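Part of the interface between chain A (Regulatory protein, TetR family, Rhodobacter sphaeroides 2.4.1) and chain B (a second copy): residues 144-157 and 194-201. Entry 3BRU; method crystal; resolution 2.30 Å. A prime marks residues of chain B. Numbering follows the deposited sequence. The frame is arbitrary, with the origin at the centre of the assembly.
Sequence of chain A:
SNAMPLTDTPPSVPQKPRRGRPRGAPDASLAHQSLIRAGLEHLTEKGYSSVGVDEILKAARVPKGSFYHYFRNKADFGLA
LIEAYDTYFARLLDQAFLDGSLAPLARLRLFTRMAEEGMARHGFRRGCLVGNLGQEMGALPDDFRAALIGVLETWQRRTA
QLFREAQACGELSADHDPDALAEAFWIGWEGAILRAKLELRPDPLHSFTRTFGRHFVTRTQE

Chain A 144-157: FRAALIGVLETWQR
Chain B 194-201: LRAKLELR

What fills the centre of the contact? Leu198′ does, as a knob whose side chain (chi1 t, chi2 p) sits in a hole formed by Arg145, Leu148, Ile149 and Leu152. These four lie at i, i+3, i+4 and i+7, the spacing that brings helical residues onto one face. Leu148, Ile149 and Leu152 all have chi1 m and chi2 t. Leu198′ CD1 lies 4.1 Å from Leu148 CD1, its CG 3.9 Å from Ile149 CG1, and its CD2 3.8 Å from Leu152 CD1. These are van der Waals distances, so the leucine is gripped by hydrocarbon, and the aliphatic part of Arg145 completes the wall, its CG 4.2 Å from Leu198′ CD1.

How must the backbones run to allow this? Residues 144-157 are helical throughout, within a helix that extends beyond both ends. The partner helix enters from earlier in its chain and runs to Glu199′; Leu200′ then leaves helical geometry with positive phi (55/47), and Arg201′ is extended (-163/159). The axes approach to 10.7 Å, with 136° between their N-to-C directions, so the helices cross obliquely with largely opposed directions. The register is marked by Arg145 and Leu198′, whose CA atoms are 6.8 Å apart.

Why does Arg145 reach the end of the partner helix? Its CA-to-CB bond points sideways, but chi1 t, chi2 t and chi3 m, with chi4 at -78°, carry the guanidinium to backbone carbonyls near that terminus, where the regular i to i+4 pattern is running out. Arg145 NH2 donates to Leu198′ O at 2.6 Å (153°), a short bond. Arg145 NH2 also donates to water 1 at 3.0 Å, and the water donates to Lys197′ O at 2.8 Å, bridging the chains. The carbonyls lie near the guanidinium plane, while Leu200′ (chi1 m, chi2 t) covers one face, its CD1 3.7 Å from Arg145 CZ.

What holds the other polar edge? Arg195′, with chi1, chi2 and chi3 all m and chi4 at -90°, turns its guanidinium to Gln156 (chi1 m, chi2 t, chi3 -167°). Both NH1 and NH2 of Arg195′ donate to Gln156 OE1, at 3.0 and 2.9 Å, so one amide oxygen accepts a forked pair. Within its own helix, Arg195′ NE forms a salt bridge with Glu199′ OE2 at 3.2 Å, one turn on, and Arg195′ NH2 donates to the same oxygen at 3.2 Å. Leu152 CD1 lies over one guanidinium face, 3.8 Å from Arg195′ NE, while Glu199′ CG meets Ile149 CD1 at 3.8 Å, joining this edge to the apolar centre.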

# COMPACT_ATOMS: atom_id res chain seq x y z
N PHE A 144 -17.20 1.01 3.77
CA PHE A 144 -16.10 1.18 2.86
C PHE A 144 -15.42 -0.15 2.48
O PHE A 144 -15.01 -0.30 1.34
CB PHE A 144 -15.09 2.16 3.46
CG PHE A 144 -15.54 3.60 3.41
CD1 PHE A 144 -16.72 4.01 4.02
CD2 PHE A 144 -14.79 4.55 2.75
CE1 PHE A 144 -17.13 5.35 3.96
CE2 PHE A 144 -15.19 5.89 2.71
CZ PHE A 144 -16.36 6.28 3.33
N ARG A 145 -15.34 -1.10 3.42
CA ARG A 145 -14.66 -2.36 3.17
C ARG A 145 -15.13 -3.06 1.87
O ARG A 145 -14.32 -3.31 0.96
CB ARG A 145 -14.74 -3.29 4.40
CG ARG A 145 -13.62 -4.36 4.46
CD ARG A 145 -13.62 -5.24 5.78
NE ARG A 145 -13.44 -4.43 7.01
CZ ARG A 145 -12.28 -3.93 7.44
NH1 ARG A 145 -12.22 -3.18 8.54
NH2 ARG A 145 -11.17 -4.17 6.76
N ALA A 146 -16.42 -3.35 1.79
CA ALA A 146 -17.00 -4.02 0.64
C ALA A 146 -16.91 -3.16 -0.62
O ALA A 146 -16.74 -3.67 -1.74
CB ALA A 146 -18.45 -4.40 0.93
N ALA A 147 -17.04 -1.84 -0.45
CA ALA A 147 -17.00 -0.95 -1.59
C ALA A 147 -15.58 -0.95 -2.16
O ALA A 147 -15.40 -1.11 -3.36
CB ALA A 147 -17.44 0.43 -1.21
N LEU A 148 -14.57 -0.84 -1.28
CA LEU A 148 -13.17 -0.85 -1.75
C LEU A 148 -12.77 -2.20 -2.36
O LEU A 148 -12.14 -2.24 -3.42
CB LEU A 148 -12.20 -0.46 -0.65
CG LEU A 148 -12.28 0.97 -0.11
CD1 LEU A 148 -11.48 0.96 1.22
CD2 LEU A 148 -11.76 2.05 -1.18
N ILE A 149 -13.14 -3.29 -1.69
CA ILE A 149 -12.82 -4.63 -2.18
C ILE A 149 -13.51 -4.88 -3.54
O ILE A 149 -12.93 -5.52 -4.44
CB ILE A 149 -13.19 -5.72 -1.13
CG1 ILE A 149 -12.34 -5.56 0.14
CG2 ILE A 149 -12.91 -7.13 -1.69
CD1 ILE A 149 -12.70 -6.56 1.29
N GLY A 150 -14.74 -4.39 -3.69
CA GLY A 150 -15.50 -4.53 -4.92
C GLY A 150 -14.77 -3.97 -6.13
O GLY A 150 -14.71 -4.62 -7.18
N VAL A 151 -14.22 -2.76 -5.98
CA VAL A 151 -13.52 -2.09 -7.08
C VAL A 151 -12.24 -2.88 -7.51
O VAL A 151 -12.01 -3.12 -8.70
CB VAL A 151 -13.14 -0.66 -6.65
CG1 VAL A 151 -12.31 0.02 -7.68
CG2 VAL A 151 -14.41 0.18 -6.33
N LEU A 152 -11.45 -3.29 -6.52
CA LEU A 152 -10.24 -4.08 -6.73
C LEU A 152 -10.50 -5.42 -7.43
O LEU A 152 -9.76 -5.83 -8.32
CB LEU A 152 -9.56 -4.33 -5.37
CG LEU A 152 -8.80 -3.14 -4.73
CD1 LEU A 152 -8.48 -3.37 -3.21
CD2 LEU A 152 -7.54 -2.79 -5.50
N GLU A 153 -11.55 -6.11 -7.00
CA GLU A 153 -11.95 -7.34 -7.63
C GLU A 153 -12.40 -7.12 -9.07
O GLU A 153 -12.14 -7.97 -9.91
CB GLU A 153 -12.99 -8.06 -6.80
CG GLU A 153 -12.32 -8.87 -5.70
CD GLU A 153 -13.28 -9.28 -4.59
OE1 GLU A 153 -14.49 -8.94 -4.71
OE2 GLU A 153 -12.84 -9.92 -3.59
N THR A 154 -13.01 -5.98 -9.36
CA THR A 154 -13.32 -5.65 -10.75
C THR A 154 -12.07 -5.54 -11.60
O THR A 154 -11.99 -6.12 -12.69
CB THR A 154 -14.16 -4.34 -10.88
OG1 THR A 154 -15.41 -4.55 -10.21
CG2 THR A 154 -14.45 -3.96 -12.38
N TRP A 155 -11.09 -4.78 -11.09
CA TRP A 155 -9.83 -4.62 -11.77
C TRP A 155 -9.14 -5.96 -12.02
O TRP A 155 -8.61 -6.20 -13.14
CB TRP A 155 -8.95 -3.69 -10.98
CG TRP A 155 -9.48 -2.29 -10.86
CD1 TRP A 155 -10.50 -1.70 -11.58
CD2 TRP A 155 -8.99 -1.27 -9.97
NE1 TRP A 155 -10.68 -0.39 -11.17
CE2 TRP A 155 -9.77 -0.10 -10.20
CE3 TRP A 155 -7.96 -1.24 -9.00
CZ2 TRP A 155 -9.56 1.08 -9.47
CZ3 TRP A 155 -7.75 -0.05 -8.28
CH2 TRP A 155 -8.54 1.09 -8.53
N GLN A 156 -9.16 -6.83 -11.00
CA GLN A 156 -8.59 -8.16 -11.06
C GLN A 156 -9.28 -9.06 -12.08
O GLN A 156 -8.62 -9.78 -12.81
CB GLN A 156 -8.63 -8.82 -9.67
CG GLN A 156 -7.55 -8.32 -8.73
CD GLN A 156 -7.68 -8.83 -7.29
OE1 GLN A 156 -7.00 -8.31 -6.40
NE2 GLN A 156 -8.55 -9.82 -7.05
N ARG A 157 -10.61 -9.02 -12.14
CA ARG A 157 -11.37 -9.78 -13.15
C ARG A 157 -11.04 -9.34 -14.59
O ARG A 157 -11.00 -10.17 -15.51
CB ARG A 157 -12.87 -9.57 -12.94
CG ARG A 157 -13.57 -10.71 -12.34
CD ARG A 157 -15.11 -10.44 -12.24
NE ARG A 157 -15.43 -9.60 -11.09
CZ ARG A 157 -15.93 -8.37 -11.17
NH1 ARG A 157 -16.21 -7.80 -12.36
NH2 ARG A 157 -16.14 -7.69 -10.05
N LEU B 194 -1.26 -4.53 3.01
CA LEU B 194 -2.37 -3.59 2.83
C LEU B 194 -3.69 -4.38 2.59
O LEU B 194 -4.72 -4.14 3.26
CB LEU B 194 -2.07 -2.59 1.70
CG LEU B 194 -3.09 -1.50 1.31
CD1 LEU B 194 -2.48 -0.41 0.41
CD2 LEU B 194 -4.33 -2.04 0.62
N ARG B 195 -3.62 -5.34 1.68
CA ARG B 195 -4.77 -6.11 1.27
C ARG B 195 -5.24 -7.04 2.39
O ARG B 195 -6.45 -7.17 2.57
CB ARG B 195 -4.48 -6.92 -0.00
CG ARG B 195 -4.25 -6.09 -1.25
CD ARG B 195 -5.51 -5.41 -1.69
NE ARG B 195 -6.46 -6.43 -2.09
CZ ARG B 195 -6.57 -6.91 -3.33
NH1 ARG B 195 -5.81 -6.45 -4.33
NH2 ARG B 195 -7.46 -7.88 -3.55
N ALA B 196 -4.33 -7.66 3.13
CA ALA B 196 -4.72 -8.54 4.24
C ALA B 196 -5.46 -7.77 5.33
O ALA B 196 -6.44 -8.27 5.87
CB ALA B 196 -3.50 -9.32 4.82
N LYS B 197 -4.98 -6.58 5.66
CA LYS B 197 -5.60 -5.71 6.65
C LYS B 197 -6.95 -5.18 6.15
O LYS B 197 -7.87 -4.97 6.92
CB LYS B 197 -4.65 -4.55 6.97
CG LYS B 197 -5.13 -3.60 8.05
CD LYS B 197 -3.98 -2.77 8.61
CE LYS B 197 -4.03 -1.36 8.07
NZ LYS B 197 -3.27 -1.29 6.83
N LEU B 198 -7.07 -4.95 4.84
CA LEU B 198 -8.35 -4.52 4.26
C LEU B 198 -9.36 -5.67 4.30
O LEU B 198 -10.50 -5.46 4.64
CB LEU B 198 -8.15 -4.04 2.81
CG LEU B 198 -9.41 -3.79 2.01
CD1 LEU B 198 -10.21 -2.65 2.60
CD2 LEU B 198 -9.02 -3.50 0.54
N GLU B 199 -8.92 -6.88 3.98
CA GLU B 199 -9.83 -8.02 3.86
C GLU B 199 -9.91 -8.80 5.17
O GLU B 199 -10.74 -9.67 5.30
CB GLU B 199 -9.36 -8.91 2.73
CG GLU B 199 -9.30 -8.14 1.42
CD GLU B 199 -9.00 -9.02 0.23
OE1 GLU B 199 -9.71 -10.05 0.07
OE2 GLU B 199 -8.06 -8.69 -0.54
N LEU B 200 -9.05 -8.45 6.13
CA LEU B 200 -8.98 -9.10 7.47
C LEU B 200 -8.79 -10.60 7.36
O LEU B 200 -9.48 -11.36 7.98
CB LEU B 200 -10.20 -8.75 8.35
CG LEU B 200 -10.40 -7.26 8.68
CD1 LEU B 200 -11.77 -7.07 9.31
CD2 LEU B 200 -9.32 -6.67 9.60
N ARG B 201 -7.85 -11.02 6.52
CA ARG B 201 -7.62 -12.43 6.31
C ARG B 201 -6.25 -12.59 5.67
O ARG B 201 -5.72 -11.61 5.14
CB ARG B 201 -8.67 -12.99 5.38
CG ARG B 201 -8.61 -12.29 4.09
CD ARG B 201 -9.37 -13.01 3.11
NE ARG B 201 -10.76 -12.73 3.33
CZ ARG B 201 -11.74 -13.52 2.91
NH1 ARG B 201 -11.46 -14.65 2.26
NH2 ARG B 201 -12.99 -13.18 3.17
O HOH W 1 -9.04 -3.04 8.56